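PDB 3G16: uncharacterized protein with cystatin-like fold from Methylibium petroleiphilum PM1, which is of unknown function but has the cystatin-like fold of the SnoaL-like, NTF2-type proteins, whose relatives often bind small molecules in a cone-shaped pocket. Local coordinates for residues 30-35 and 53-58; 40-45 and 119-124; 72-77 and 90-95; 84-89 and 107-112. All coordinates share one frame; numbering follows the deposited sequence.

Interactions 2, 3 and 4 all lie in the mixed sheet: strands 39-42 and 116-124 pair in interaction 2, strands 86-95 and 100-111 in interaction 4, and strands 71-81 and 86-95 in interaction 3. Interaction 1 joins the end of helix 28-32 to the start of helix 55-69 and touches interaction 2 through Phe35 and Ile58; their centres are about 14 Å apart. Along the chain interaction 1 closes before interactions 3 and 4 open, and both of these nest inside the loop closed by interaction 2. Helices thus pack on one side of a curved sheet, as in NTF2-like proteins, while all three sheet contacts also touch the second subunit.

Interaction 1: residues 30-35 and 53-58; sequences KMIACF and RGAAQI
Ile32 and Ala55 bring the backbones within 5.3 Å, CA to CA, where a type I turn from Ile32 to Phe35 leads the chain out of the helix and Gly54 N-caps helix 55-69. No hydrogen bond crosses, and the contact is made by apolar side chains. Phe35 meets two residues one helical turn apart: its CB abuts Ala55 CB at 3.6 Å, and its ring is topped by Ile58. CD1 of Ile58 sits over one face, toward the rim, 4.2 Å from the centroid of the Phe35 ring and 19° off the normal, a CH-pi contact; CG2 of the same residue reaches the ring at CZ and CE2. Phe35 CG stands anti to the carbonyl carbon and beside the backbone N (chi1 -67°). Ile32 works farther out, its CD1 resting 3.9 Å from Ala56 CA and its CG1 3.8 Å from Ala55 O. Tyr19 of helix 9-24 meets the Phe35 ring edge-to-face, and Ile117 and Ile120 of strand 116-124 also touch it, placing Phe35 between helices and sheet. An alanine at Phe35 would keep the CB contact with Ala55 but would probably leave a gap beneath Ile58 CD1 and take from Tyr19 its aromatic partner. With no polar bond between the segments, their fit depends on shape and on the burial of hydrocarbon surface.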
# COMPACT_ATOMS: atom_id res chain seq x y z
N LYS A 30 -10.17 -7.04 -21.77
CA LYS A 30 -10.00 -5.65 -21.34
C LYS A 30 -8.88 -5.58 -20.31
O LYS A 30 -8.01 -4.70 -20.40
CB LYS A 30 -11.29 -5.01 -20.77
CG LYS A 30 -11.02 -3.63 -20.13
CD LYS A 30 -12.29 -2.90 -19.64
CE LYS A 30 -13.27 -2.64 -20.80
NZ LYS A 30 -14.54 -1.87 -20.42
N MSE A 31 -8.88 -6.51 -19.36
CA MSE A 31 -7.83 -6.50 -18.34
C MSE A 31 -6.45 -6.75 -18.96
O MSE A 31 -5.47 -6.07 -18.65
CB MSE A 31 -8.13 -7.51 -17.25
CG MSE A 31 -9.28 -7.19 -16.35
SE MSE A 31 -9.53 -8.49 -14.95
CE MSE A 31 -10.76 -9.73 -15.81
N ILE A 32 -6.34 -7.74 -19.83
CA ILE A 32 -5.07 -8.11 -20.42
C ILE A 32 -4.42 -6.94 -21.16
O ILE A 32 -3.19 -6.77 -21.13
CB ILE A 32 -5.27 -9.33 -21.37
CG1 ILE A 32 -5.52 -10.59 -20.54
CG2 ILE A 32 -4.07 -9.55 -22.29
CD1 ILE A 32 -6.04 -11.82 -21.36
N ALA A 33 -5.26 -6.11 -21.79
CA ALA A 33 -4.78 -4.96 -22.56
C ALA A 33 -4.16 -3.86 -21.70
O ALA A 33 -3.53 -2.94 -22.22
CB ALA A 33 -5.90 -4.40 -23.40
N CYS A 34 -4.35 -3.96 -20.38
CA CYS A 34 -3.78 -2.97 -19.49
C CYS A 34 -2.39 -3.28 -18.98
O CYS A 34 -1.79 -2.49 -18.25
CB CYS A 34 -4.67 -2.85 -18.25
SG CYS A 34 -6.33 -2.19 -18.64
N PHE A 35 -1.91 -4.48 -19.33
CA PHE A 35 -0.62 -4.98 -18.87
C PHE A 35 0.34 -5.36 -19.96
O PHE A 35 -0.08 -5.78 -21.03
CB PHE A 35 -0.84 -6.31 -18.12
CG PHE A 35 -1.61 -6.19 -16.83
CD1 PHE A 35 -0.96 -5.82 -15.65
CD2 PHE A 35 -2.97 -6.43 -16.77
CE1 PHE A 35 -1.65 -5.71 -14.46
CE2 PHE A 35 -3.67 -6.30 -15.57
CZ PHE A 35 -3.01 -5.96 -14.42
N ARG A 53 1.25 -14.92 -12.35
CA ARG A 53 2.31 -14.73 -13.35
C ARG A 53 1.77 -14.57 -14.75
O ARG A 53 1.35 -15.54 -15.38
CB ARG A 53 3.24 -15.92 -13.32
CG ARG A 53 3.93 -16.16 -11.99
CD ARG A 53 4.50 -17.60 -11.98
NE ARG A 53 5.28 -17.92 -10.78
CZ ARG A 53 4.73 -18.25 -9.62
NH1 ARG A 53 3.39 -18.40 -9.46
NH2 ARG A 53 5.61 -18.51 -8.63
N GLY A 54 1.77 -13.32 -15.22
CA GLY A 54 1.35 -13.01 -16.55
C GLY A 54 -0.01 -12.35 -16.60
O GLY A 54 -0.91 -12.63 -15.80
N ALA A 55 -0.18 -11.41 -17.54
CA ALA A 55 -1.43 -10.71 -17.67
C ALA A 55 -2.63 -11.64 -17.80
O ALA A 55 -3.71 -11.37 -17.26
CB ALA A 55 -1.34 -9.79 -18.91
N ALA A 56 -2.48 -12.70 -18.60
CA ALA A 56 -3.61 -13.60 -18.85
C ALA A 56 -4.05 -14.28 -17.57
O ALA A 56 -5.23 -14.60 -17.38
CB ALA A 56 -3.23 -14.67 -19.92
N GLN A 57 -3.10 -14.57 -16.70
CA GLN A 57 -3.38 -15.23 -15.43
C GLN A 57 -4.06 -14.28 -14.45
O GLN A 57 -4.99 -14.66 -13.73
CB GLN A 57 -2.10 -15.80 -14.84
CG GLN A 57 -1.63 -17.08 -15.53
CD GLN A 57 -1.43 -16.93 -17.04
OE1 GLN A 57 -0.43 -16.29 -17.49
NE2 GLN A 57 -2.36 -17.48 -17.82
N ILE A 58 -3.58 -13.04 -14.37
CA ILE A 58 -4.23 -12.05 -13.53
C ILE A 58 -5.68 -11.95 -13.98
O ILE A 58 -6.60 -12.01 -13.15
CB ILE A 58 -3.50 -10.68 -13.71
CG1 ILE A 58 -2.06 -10.74 -13.16
CG2 ILE A 58 -4.29 -9.57 -13.02
CD1 ILE A 58 -1.18 -9.52 -13.55

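Interaction 2: residues 40-45 and 119-124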
# COMPACT_ATOMS: atom_id res chain seq x y z
N VAL A 40 3.39 -9.31 -13.49
CA VAL A 40 3.18 -10.16 -12.30
C VAL A 40 2.43 -9.35 -11.24
O VAL A 40 2.72 -8.17 -10.99
CB VAL A 40 4.49 -10.71 -11.74
CG1 VAL A 40 4.21 -11.65 -10.54
CG2 VAL A 40 5.27 -11.48 -12.81
N HIS A 41 1.46 -9.98 -10.60
CA HIS A 41 0.75 -9.42 -9.43
C HIS A 41 1.19 -10.21 -8.20
O HIS A 41 1.15 -11.46 -8.19
CB HIS A 41 -0.75 -9.59 -9.58
CG HIS A 41 -1.59 -8.64 -8.78
ND1 HIS A 41 -1.39 -8.35 -7.43
CD2 HIS A 41 -2.69 -7.96 -9.14
CE1 HIS A 41 -2.35 -7.52 -7.02
NE2 HIS A 41 -3.16 -7.26 -8.05
N TYR A 42 1.66 -9.50 -7.18
CA TYR A 42 2.08 -10.09 -5.91
C TYR A 42 1.05 -9.74 -4.86
O TYR A 42 0.39 -8.69 -4.90
CB TYR A 42 3.44 -9.54 -5.52
CG TYR A 42 4.54 -9.86 -6.49
CD1 TYR A 42 5.22 -11.03 -6.40
CD2 TYR A 42 4.89 -9.00 -7.52
CE1 TYR A 42 6.23 -11.36 -7.30
CE2 TYR A 42 5.90 -9.31 -8.42
CZ TYR A 42 6.57 -10.49 -8.31
OH TYR A 42 7.60 -10.82 -9.19
N PHE A 43 1.03 -10.61 -3.84
CA PHE A 43 0.09 -10.53 -2.71
C PHE A 43 0.81 -10.92 -1.44
O PHE A 43 1.87 -11.51 -1.51
CB PHE A 43 -1.09 -11.52 -2.92
CG PHE A 43 -1.81 -11.32 -4.19
CD1 PHE A 43 -2.81 -10.41 -4.29
CD2 PHE A 43 -1.47 -12.07 -5.31
CE1 PHE A 43 -3.50 -10.21 -5.46
CE2 PHE A 43 -2.15 -11.89 -6.50
CZ PHE A 43 -3.16 -10.97 -6.60
N PRO A 44 0.18 -10.63 -0.30
CA PRO A 44 0.80 -11.17 0.91
C PRO A 44 1.09 -12.66 0.80
O PRO A 44 0.26 -13.41 0.23
CB PRO A 44 -0.25 -10.85 1.97
CG PRO A 44 -0.94 -9.67 1.49
CD PRO A 44 -1.02 -9.84 -0.02
N ALA A 45 2.19 -13.13 1.37
CA ALA A 45 2.49 -14.57 1.34
C ALA A 45 1.32 -15.27 2.05
O ALA A 45 0.77 -14.77 3.06
CB ALA A 45 3.82 -14.92 1.99
N GLU A 119 3.78 -4.46 -13.11
CA GLU A 119 3.79 -5.14 -11.82
C GLU A 119 2.84 -4.47 -10.87
O GLU A 119 2.71 -3.25 -10.87
CB GLU A 119 5.20 -5.06 -11.22
CG GLU A 119 5.39 -5.83 -9.93
CD GLU A 119 6.83 -5.86 -9.50
OE1 GLU A 119 7.64 -6.54 -10.19
OE2 GLU A 119 7.18 -5.19 -8.52
N ILE A 120 2.20 -5.29 -10.02
CA ILE A 120 1.33 -4.80 -8.93
C ILE A 120 1.74 -5.55 -7.67
O ILE A 120 1.94 -6.78 -7.72
CB ILE A 120 -0.18 -4.96 -9.20
CG1 ILE A 120 -0.56 -4.28 -10.52
CG2 ILE A 120 -0.98 -4.45 -8.00
CD1 ILE A 120 -2.02 -4.46 -10.90
N ARG A 121 1.93 -4.83 -6.56
CA ARG A 121 2.27 -5.42 -5.25
C ARG A 121 1.18 -4.99 -4.30
O ARG A 121 1.08 -3.80 -4.00
CB ARG A 121 3.64 -4.95 -4.81
CG ARG A 121 4.76 -5.31 -5.78
CD ARG A 121 6.14 -5.04 -5.21
NE ARG A 121 6.40 -3.66 -4.83
CZ ARG A 121 6.72 -2.69 -5.68
NH1 ARG A 121 6.81 -2.91 -6.98
NH2 ARG A 121 6.99 -1.48 -5.22
N ALA A 122 0.39 -5.95 -3.79
CA ALA A 122 -0.76 -5.62 -2.94
C ALA A 122 -0.57 -5.99 -1.48
O ALA A 122 0.05 -7.00 -1.14
CB ALA A 122 -2.03 -6.31 -3.45
N PHE A 123 -1.13 -5.13 -0.64
CA PHE A 123 -1.04 -5.18 0.83
C PHE A 123 -2.45 -5.04 1.37
O PHE A 123 -3.30 -4.41 0.72
CB PHE A 123 -0.17 -4.06 1.35
CG PHE A 123 1.20 -4.07 0.72
CD1 PHE A 123 2.23 -4.80 1.25
CD2 PHE A 123 1.43 -3.40 -0.47
CE1 PHE A 123 3.49 -4.86 0.64
CE2 PHE A 123 2.69 -3.44 -1.09
CZ PHE A 123 3.70 -4.16 -0.52
N TYR A 124 -2.69 -5.58 2.56
CA TYR A 124 -4.03 -5.64 3.11
C TYR A 124 -4.22 -4.95 4.42
O TYR A 124 -3.32 -4.91 5.25
CB TYR A 124 -4.42 -7.10 3.36
CG TYR A 124 -4.54 -8.02 2.18
CD1 TYR A 124 -4.66 -7.55 0.86
CD2 TYR A 124 -4.63 -9.40 2.39
CE1 TYR A 124 -4.84 -8.47 -0.22
CE2 TYR A 124 -4.81 -10.28 1.33
CZ TYR A 124 -4.89 -9.80 0.06
OH TYR A 124 -5.11 -10.66 -0.99
O HOH W 1 7.77 -9.02 -11.23
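The His41 ring is covered on both faces: Ile120 CG2 lies over one, 3.7 Å from the ring centroid, and Phe43 CZ over the other, with Ala122 CB in plane at the edge. Tyr42 has Val40 CG1 over one face and Glu119 CG at its edge; the Glu119 carboxylate is turned 83° from the ring. Pro44 CG lies over a face of the Tyr124 ring, 3.9 Å from the centroid and 14° off the normal, in a CH-pi contact. These groups flank a parallel pairing of strands 39-42 and 116-124, which lie side by side in the mixed sheet of the cystatin-like fold. Tyr42 is bonded through both its backbone N and its backbone O: the N donates to Ile120 O at 2.8 Å, and the O accepts from Ala122 N at 3.0 Å. The same oxygen takes a second bond from His41 ND1 (3.1 Å), the two donors arriving from opposite faces of the carbonyl plane. His41 CG is anti to the backbone N (chi1 -157°), and the ring turns so that Tyr42 O lies in its plane. A water joins Tyr42 OH to Glu119 OE1, at 2.7 Å from each. Glu119 OE2 accepts Arg121 NH1 in a 2.8 Å salt bridge on its anti side, and Arg145 binds that oxygen as well. Arg121 NE reaches across the dimer interface to Glu90 of the second subunit.

Interaction 3: residues 72-77 and 90-95; sequences YWTIDA and EWTHFK
Trp73 and His93 run side by side and point the same way, their rings inclined at 31°. Trp73 NE1 stands over one face of the imidazole, 3.4 Å from His93 CG, while Lys95 CG lies over the other face. Beyond the pair, His93 NE2 is bonded to Ser71, and Trp73 NE1 to an unidentified ligand. On the other face of the sheet Thr74 and Thr92 also lie alongside, and their hydroxyls both give their protons to Asp76. Thr74 OG1, held between the backbone N and the carbonyl carbon (chi1 62°), reaches Asp76 OD1 at 2.8 Å; Thr92 OG1 meets the syn lone pair of Asp76 OD2 at 2.7 Å, the Thr92 and Asp76 side chains crossing at about a right angle. A water donates to Asp76 OD2 and Trp91 O, giving OD2 a second donor besides Thr92 OG1. Phe94 presents its ring edge to Thr74 CG2. Glu90, on the same face as Thr74 and Thr92, packs on Ala77 CB and is bonded at its carboxylate to Tyr147 and Arg121 of the second subunit. Its carbonyl O accepts both Asp76 N (2.8 Å) and Ala77 N (3.2 Å) from one face of its plane, the mark of a classic beta bulge in the antiparallel hairpin of strands 71-81 and 86-95.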
# COMPACT_ATOMS: atom_id res chain seq x y z
N TYR A 72 -16.36 -7.18 -6.32
CA TYR A 72 -16.53 -5.85 -6.92
C TYR A 72 -15.51 -4.98 -6.24
O TYR A 72 -15.43 -4.93 -5.01
CB TYR A 72 -17.92 -5.32 -6.66
CG TYR A 72 -18.28 -4.12 -7.53
CD1 TYR A 72 -17.83 -2.84 -7.20
CD2 TYR A 72 -18.99 -4.28 -8.70
CE1 TYR A 72 -18.13 -1.75 -8.03
CE2 TYR A 72 -19.34 -3.17 -9.52
CZ TYR A 72 -18.88 -1.92 -9.16
OH TYR A 72 -19.17 -0.81 -9.96
N TRP A 73 -14.70 -4.29 -7.02
CA TRP A 73 -13.63 -3.46 -6.51
C TRP A 73 -13.92 -1.98 -6.70
O TRP A 73 -14.44 -1.56 -7.73
CB TRP A 73 -12.35 -3.78 -7.29
CG TRP A 73 -11.77 -5.09 -7.00
CD1 TRP A 73 -10.81 -5.33 -6.06
CD2 TRP A 73 -11.98 -6.33 -7.69
NE1 TRP A 73 -10.46 -6.66 -6.07
CE2 TRP A 73 -11.14 -7.30 -7.08
CE3 TRP A 73 -12.80 -6.74 -8.73
CZ2 TRP A 73 -11.09 -8.62 -7.54
CZ3 TRP A 73 -12.73 -8.05 -9.17
CH2 TRP A 73 -11.88 -8.97 -8.56
N THR A 74 -13.47 -1.18 -5.76
CA THR A 74 -13.51 0.26 -5.86
C THR A 74 -12.12 0.85 -5.68
O THR A 74 -11.29 0.32 -4.91
CB THR A 74 -14.47 0.89 -4.84
OG1 THR A 74 -14.06 0.61 -3.51
CG2 THR A 74 -15.89 0.37 -5.06
N ILE A 75 -11.86 1.95 -6.40
CA ILE A 75 -10.65 2.74 -6.25
C ILE A 75 -11.01 3.81 -5.25
O ILE A 75 -11.86 4.66 -5.54
CB ILE A 75 -10.20 3.36 -7.57
CG1 ILE A 75 -9.81 2.29 -8.59
CG2 ILE A 75 -9.07 4.37 -7.32
CD1 ILE A 75 -9.42 2.83 -9.99
N ASP A 76 -10.40 3.76 -4.08
CA ASP A 76 -10.70 4.70 -3.01
C ASP A 76 -9.73 5.88 -2.94
O ASP A 76 -10.09 6.96 -2.47
CB ASP A 76 -10.72 3.95 -1.68
CG ASP A 76 -11.67 2.78 -1.69
OD1 ASP A 76 -12.70 2.83 -2.42
OD2 ASP A 76 -11.42 1.82 -0.96
N ALA A 77 -8.49 5.66 -3.34
CA ALA A 77 -7.50 6.74 -3.44
C ALA A 77 -6.56 6.36 -4.54
O ALA A 77 -6.29 5.17 -4.75
CB ALA A 77 -6.74 6.98 -2.09
N GLU A 90 -5.43 2.83 -3.18
CA GLU A 90 -6.11 2.32 -1.99
C GLU A 90 -7.42 1.79 -2.54
O GLU A 90 -8.08 2.50 -3.30
CB GLU A 90 -6.38 3.38 -0.94
CG GLU A 90 -6.92 2.88 0.37
CD GLU A 90 -7.28 4.02 1.31
OE1 GLU A 90 -7.66 5.11 0.81
OE2 GLU A 90 -7.21 3.82 2.53
N TRP A 91 -7.74 0.54 -2.23
CA TRP A 91 -8.86 -0.12 -2.85
C TRP A 91 -9.72 -0.90 -1.86
O TRP A 91 -9.31 -1.16 -0.71
CB TRP A 91 -8.34 -1.08 -3.97
CG TRP A 91 -7.28 -2.03 -3.49
CD1 TRP A 91 -5.94 -1.90 -3.72
CD2 TRP A 91 -7.42 -3.23 -2.69
NE1 TRP A 91 -5.24 -2.91 -3.09
CE2 TRP A 91 -6.11 -3.75 -2.48
CE3 TRP A 91 -8.51 -3.93 -2.17
CZ2 TRP A 91 -5.88 -4.92 -1.73
CZ3 TRP A 91 -8.28 -5.09 -1.43
CH2 TRP A 91 -6.97 -5.56 -1.23
N THR A 92 -10.89 -1.31 -2.32
CA THR A 92 -11.77 -2.19 -1.57
C THR A 92 -12.16 -3.32 -2.50
O THR A 92 -12.54 -3.08 -3.65
CB THR A 92 -13.02 -1.49 -1.04
OG1 THR A 92 -12.61 -0.42 -0.16
CG2 THR A 92 -13.94 -2.46 -0.25
N HIS A 93 -12.05 -4.53 -1.98
CA HIS A 93 -12.50 -5.74 -2.64
C HIS A 93 -13.75 -6.20 -1.86
O HIS A 93 -13.65 -6.71 -0.73
CB HIS A 93 -11.38 -6.79 -2.62
CG HIS A 93 -11.75 -8.10 -3.24
ND1 HIS A 93 -10.83 -9.12 -3.41
CD2 HIS A 93 -12.90 -8.53 -3.82
CE1 HIS A 93 -11.44 -10.15 -3.98
NE2 HIS A 93 -12.70 -9.81 -4.25
N PHE A 94 -14.92 -5.99 -2.43
CA PHE A 94 -16.17 -6.43 -1.86
C PHE A 94 -16.41 -7.84 -2.33
O PHE A 94 -16.60 -8.07 -3.51
CB PHE A 94 -17.34 -5.54 -2.30
CG PHE A 94 -17.34 -4.17 -1.70
CD1 PHE A 94 -17.77 -3.99 -0.42
CD2 PHE A 94 -16.89 -3.07 -2.42
CE1 PHE A 94 -17.76 -2.71 0.17
CE2 PHE A 94 -16.88 -1.79 -1.85
CZ PHE A 94 -17.30 -1.65 -0.54
N LYS A 95 -16.37 -8.80 -1.42
CA LYS A 95 -16.65 -10.21 -1.74
C LYS A 95 -18.14 -10.35 -1.51
O LYS A 95 -18.61 -10.91 -0.52
CB LYS A 95 -15.82 -11.13 -0.85
CG LYS A 95 -14.36 -10.99 -1.11
CD LYS A 95 -13.60 -11.72 -0.07
CE LYS A 95 -12.18 -11.62 -0.24
NZ LYS A 95 -11.65 -12.47 0.88
O HOH W 2 -9.79 1.09 1.02

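Interaction 4: residues 84-89 and 107-112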
# COMPACT_ATOMS: atom_id res chain seq x y z
N THR A 84 8.45 8.86 -11.50
CA THR A 84 8.87 7.45 -11.42
C THR A 84 8.07 6.49 -12.29
O THR A 84 8.38 5.32 -12.37
CB THR A 84 8.80 6.97 -9.94
OG1 THR A 84 7.45 7.05 -9.51
CG2 THR A 84 9.72 7.77 -9.04
N ALA A 85 7.00 6.99 -12.89
CA ALA A 85 6.09 6.15 -13.67
C ALA A 85 5.54 5.02 -12.79
O ALA A 85 5.53 3.84 -13.15
CB ALA A 85 6.75 5.62 -14.99
N GLU A 86 5.09 5.42 -11.60
CA GLU A 86 4.52 4.49 -10.65
C GLU A 86 3.27 5.11 -10.08
O GLU A 86 3.09 6.35 -10.12
CB GLU A 86 5.48 4.15 -9.51
CG GLU A 86 6.78 3.48 -9.97
CD GLU A 86 7.70 2.97 -8.85
OE1 GLU A 86 7.44 3.27 -7.66
OE2 GLU A 86 8.66 2.25 -9.15
N ALA A 87 2.38 4.26 -9.57
CA ALA A 87 1.17 4.68 -8.90
C ALA A 87 0.94 3.83 -7.66
O ALA A 87 1.53 2.79 -7.47
CB ALA A 87 -0.05 4.61 -9.81
N ALA A 88 0.05 4.32 -6.81
CA ALA A 88 -0.40 3.55 -5.66
C ALA A 88 -1.92 3.74 -5.61
O ALA A 88 -2.45 4.81 -5.89
CB ALA A 88 0.25 3.97 -4.33
N ILE A 89 -2.61 2.68 -5.24
CA ILE A 89 -4.06 2.65 -5.21
C ILE A 89 -4.53 2.13 -3.86
O ILE A 89 -4.06 1.04 -3.43
CB ILE A 89 -4.64 1.69 -6.29
CG1 ILE A 89 -4.03 1.98 -7.69
CG2 ILE A 89 -6.17 1.73 -6.30
CD1 ILE A 89 -4.40 0.93 -8.75
N CYS A 107 0.98 -1.04 -4.83
CA CYS A 107 1.93 -0.28 -5.64
C CYS A 107 1.85 -0.81 -7.04
O CYS A 107 1.80 -2.04 -7.25
CB CYS A 107 3.32 -0.47 -5.12
SG CYS A 107 3.55 0.28 -3.46
N VAL A 108 1.85 0.10 -8.02
CA VAL A 108 1.74 -0.25 -9.43
C VAL A 108 2.91 0.32 -10.17
O VAL A 108 3.14 1.55 -10.10
CB VAL A 108 0.42 0.31 -10.00
CG1 VAL A 108 0.25 -0.01 -11.48
CG2 VAL A 108 -0.80 -0.20 -9.23
N GLU A 109 3.68 -0.51 -10.87
CA GLU A 109 4.74 -0.04 -11.73
C GLU A 109 4.30 -0.08 -13.17
O GLU A 109 3.75 -1.07 -13.62
CB GLU A 109 5.99 -0.90 -11.62
CG GLU A 109 6.61 -0.97 -10.23
CD GLU A 109 7.94 -1.67 -10.21
OE1 GLU A 109 8.36 -2.25 -11.21
OE2 GLU A 109 8.53 -1.65 -9.09
N PHE A 110 4.59 1.00 -13.91
CA PHE A 110 4.40 1.03 -15.34
C PHE A 110 5.67 0.71 -16.09
O PHE A 110 6.78 1.03 -15.66
CB PHE A 110 3.88 2.40 -15.77
CG PHE A 110 2.42 2.57 -15.50
CD1 PHE A 110 1.97 2.91 -14.21
CD2 PHE A 110 1.47 2.35 -16.47
CE1 PHE A 110 0.63 3.04 -13.96
CE2 PHE A 110 0.13 2.50 -16.20
CZ PHE A 110 -0.28 2.83 -14.96
N ASP A 111 5.47 0.06 -17.21
CA ASP A 111 6.49 -0.08 -18.26
C ASP A 111 6.40 1.21 -19.09
O ASP A 111 5.45 1.41 -19.83
CB ASP A 111 6.18 -1.29 -19.14
CG ASP A 111 7.08 -1.39 -20.33
OD1 ASP A 111 8.31 -1.29 -20.19
OD2 ASP A 111 6.57 -1.56 -21.43
N ARG A 112 7.41 2.05 -18.97
CA ARG A 112 7.42 3.34 -19.70
C ARG A 112 7.43 3.16 -21.21
O ARG A 112 6.87 4.00 -21.92
CB ARG A 112 8.62 4.16 -19.30
CG ARG A 112 8.68 4.59 -17.84
CD ARG A 112 10.08 5.09 -17.53
NE ARG A 112 10.29 5.56 -16.16
CZ ARG A 112 10.14 6.81 -15.76
NH1 ARG A 112 9.69 7.75 -16.57
NH2 ARG A 112 10.43 7.15 -14.50
O HOH W 3 8.01 2.39 -13.62
O HOH W 4 8.49 0.13 -7.22
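Ala85 CB is the bump that Arg112 receives: it stands 3.6 Å above the guanidinium plane, over its centre, and presses against Arg112 CG at 3.6 Å. The arginine chain, extended from CG to NE, lies alongside the methyl and lays the face of its guanidinium on it, while its NH2 end passes beside the backbone of Thr84. Opposite Ala85, Phe110 donates its N-H to Ala85 O and turns its ring edge to that oxygen and to Ala87 CB. Ala87 and Val108 form a hydrogen-bonded pair, Ala87 N to Val108 O 2.9 Å and Val108 N to Ala87 O 2.8 Å; Ala87 CB comes to 4.5 Å from Phe110 CE1. Ile89 reaches over with CD1 to Val108 CG2 at 3.8 Å. This apolar row faces helix 9-24, where Ile16 touches Ala87 and Ile89, and Met12 touches Phe110. The other face of the sheet carries Glu86 and Glu109, side by side with their carboxylate planes nearly parallel, 13° apart, and their OE2 atoms 3.9 Å apart. A water donates to both oxygens, and Arg118 and Arg121 pair with Glu109. Ala85 and Glu86 also form a G1 bulge against Asp81 at the turn of the preceding hairpin. An alanine at Arg112 would probably uncover Ala85 CB and leave the carbonyls of Pro5 and Glu83 without their guanidinium donors. The two faces of this hairpin therefore differ in chemistry: hydrocarbon packing under the helix, and on the other a pair of acids whose mutual repulsion is probably eased by the shared water and the arginines.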